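Monovalent Na+/H+ antiporter subunit D (PDB 7D3U) forms part of the Mrp complex, a bacterial sodium/proton pump, as a membrane-embedded antiporter subunit of the CPA3 family. Local coordinates at the interface of chains A and B. Coordinates in Å, arbitrary orientation; residue numbers count along the deposited sequence, not the author numbering. Chains: chain A, Monovalent Na+/H+ antiporter subunit D; chain B, Monovalent Na+/H+ antiporter subunit A.

The interface of chains A and B. Residues chain A 15-16, 19-20, 22-23, 115; chain B 747, 754, 855, 858-859, 862.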
loop_
_atom_site.group_PDB
_atom_site.type_symbol
_atom_site.label_atom_id
_atom_site.label_comp_id
_atom_site.label_asym_id
_atom_site.label_seq_id
_atom_site.Cartn_x
_atom_site.Cartn_y
_atom_site.Cartn_z
ATOM N N LEU A 15 -6.946 18.167 11.985
ATOM C CA LEU A 15 -8.079 18.601 11.172
ATOM C C LEU A 15 -8.323 20.098 11.283
ATOM O O LEU A 15 -8.777 20.726 10.320
ATOM C CB LEU A 15 -9.343 17.846 11.577
ATOM C CG LEU A 15 -9.474 16.406 11.088
ATOM C CD1 LEU A 15 -10.877 15.889 11.336
ATOM C CD2 LEU A 15 -9.117 16.311 9.622
ATOM N N LEU A 16 -8.034 20.687 12.442
ATOM C CA LEU A 16 -8.112 22.137 12.567
ATOM C C LEU A 16 -6.967 22.801 11.819
ATOM O O LEU A 16 -7.190 23.590 10.893
ATOM C CB LEU A 16 -8.098 22.540 14.042
ATOM C CG LEU A 16 -7.946 24.033 14.329
ATOM C CD1 LEU A 16 -9.104 24.811 13.739
ATOM C CD2 LEU A 16 -7.835 24.282 15.822
ATOM N N GLY A 19 -7.118 22.567 8.153
ATOM C CA GLY A 19 -8.082 23.544 7.679
ATOM C C GLY A 19 -7.568 24.966 7.751
ATOM O O GLY A 19 -8.012 25.828 6.991
ATOM N N VAL A 20 -6.629 25.234 8.658
ATOM C CA VAL A 20 -5.995 26.545 8.701
ATOM C C VAL A 20 -4.959 26.671 7.594
ATOM O O VAL A 20 -4.922 27.671 6.869
ATOM C CB VAL A 20 -5.374 26.796 10.086
ATOM C CG1 VAL A 20 -4.497 28.031 10.054
ATOM C CG2 VAL A 20 -6.459 26.940 11.136
ATOM N N VAL A 22 -4.890 25.439 4.813
ATOM C CA VAL A 22 -5.494 25.607 3.498
ATOM C C VAL A 22 -5.832 27.072 3.254
ATOM O O VAL A 22 -5.682 27.577 2.139
ATOM C CB VAL A 22 -6.734 24.707 3.363
ATOM C CG1 VAL A 22 -7.390 24.905 2.017
ATOM C CG2 VAL A 22 -6.357 23.258 3.549
ATOM N N ALA A 23 -6.288 27.776 4.293
ATOM C CA ALA A 23 -6.617 29.190 4.146
ATOM C C ALA A 23 -5.380 30.000 3.785
ATOM O O ALA A 23 -5.296 30.586 2.700
ATOM C CB ALA A 23 -7.252 29.716 5.433
ATOM N N LEU A 115 -3.937 16.126 7.228
ATOM C CA LEU A 115 -5.196 15.407 7.078
ATOM C C LEU A 115 -4.972 13.899 7.060
ATOM O O LEU A 115 -5.760 13.142 7.638
ATOM C CB LEU A 115 -5.910 15.871 5.811
ATOM C CG LEU A 115 -6.590 17.234 5.935
ATOM C CD1 LEU A 115 -6.427 18.047 4.668
ATOM C CD2 LEU A 115 -8.058 17.057 6.260
ATOM N N THR B 747 -14.372 16.437 5.740
ATOM C CA THR B 747 -12.954 16.586 5.439
ATOM C C THR B 747 -12.583 15.810 4.184
ATOM O O THR B 747 -11.755 16.263 3.392
ATOM C CB THR B 747 -12.105 16.133 6.624
ATOM O OG1 THR B 747 -12.720 15.002 7.246
ATOM C CG2 THR B 747 -11.984 17.253 7.637
ATOM N N LEU B 754 -9.513 19.857 -2.918
ATOM C CA LEU B 754 -8.108 20.252 -2.993
ATOM C C LEU B 754 -7.329 19.349 -3.942
ATOM O O LEU B 754 -6.427 19.807 -4.652
ATOM C CB LEU B 754 -7.476 20.228 -1.603
ATOM C CG LEU B 754 -8.125 21.099 -0.531
ATOM C CD1 LEU B 754 -7.293 21.077 0.736
ATOM C CD2 LEU B 754 -8.302 22.519 -1.035
ATOM N N ALA B 855 -11.432 25.778 3.202
ATOM C CA ALA B 855 -10.699 25.979 4.446
ATOM C C ALA B 855 -11.621 26.483 5.548
ATOM O O ALA B 855 -11.577 25.991 6.679
ATOM C CB ALA B 855 -9.546 26.954 4.222
ATOM N N VAL B 858 -14.021 23.627 6.758
ATOM C CA VAL B 858 -13.363 22.659 7.632
ATOM C C VAL B 858 -13.024 23.297 8.975
ATOM O O VAL B 858 -13.165 22.664 10.028
ATOM C CB VAL B 858 -12.116 22.078 6.945
ATOM C CG1 VAL B 858 -11.380 21.142 7.887
ATOM C CG2 VAL B 858 -12.507 21.349 5.673
ATOM N N ILE B 859 -12.594 24.560 8.963
ATOM C CA ILE B 859 -12.250 25.243 10.206
ATOM C C ILE B 859 -13.480 25.385 11.088
ATOM O O ILE B 859 -13.435 25.110 12.290
ATOM C CB ILE B 859 -11.616 26.612 9.910
ATOM C CG1 ILE B 859 -10.150 26.450 9.522
ATOM C CG2 ILE B 859 -11.740 27.531 11.112
ATOM C CD1 ILE B 859 -9.484 27.752 9.161
ATOM N N VAL B 862 -14.454 21.850 12.530
ATOM C CA VAL B 862 -13.583 21.381 13.600
ATOM C C VAL B 862 -13.666 22.284 14.826
ATOM O O VAL B 862 -13.498 21.812 15.953
ATOM C CB VAL B 862 -12.135 21.252 13.098
ATOM C CG1 VAL B 862 -11.259 20.632 14.165
ATOM C CG2 VAL B 862 -12.097 20.392 11.855
#
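The flat groups here are backbone peptides of helix 9-23 of chain A, met by side chains of helix 850-866 of chain B; no aromatic ring takes part. B:Ile859 lays CG1 and CD1 over one face of the A:Gly19-A:Val20 peptide, which has no glycine side chain to cover it. Its CG1 is anti to its own carbonyl carbon (chi1 -79°), and the extended chain (chi2 178°) brings CD1 to 3.3 Å from A:Gly19 O. The same CD1 touches A:Val20 CG2 at 3.7 Å, the two side chains crossing obliquely. Off the oxygen end of that peptide, B:Ala855 CB rests against both A:Gly19 O and A:Ala23 N, 3.4 Å from each, and also meets A:Val22 CB. One turn on, B:Val858 CG1 faces A:Leu15 O at 3.6 Å; a turn beyond it, B:Val862 lays both methyls over one face of the A:Leu15-A:Leu16 peptide, CG1 towards A:Leu16 N and CB (3.7 Å from CB), CG2 towards A:Leu15 O and CB. From helix 739-762, B:Thr747 crosses A:Leu15 at about a right angle, methyl CG2 against A:Leu15 CD2 at 3.6 Å, while A:Leu115 CD2 approaches the threonine more loosely and obliquely. A:Val22 CG2 and B:Leu754 CD1 meet tip to tip at 3.7 Å. No N or O pair comes within bonding distance across this patch, so apolar contact carries it, hiding 351 Å² in all. Helix 9-23 of subunit D, with A:Leu115 from helix 109-125, thus packs against these two subunit A helices within the membrane region of the Mrp complex.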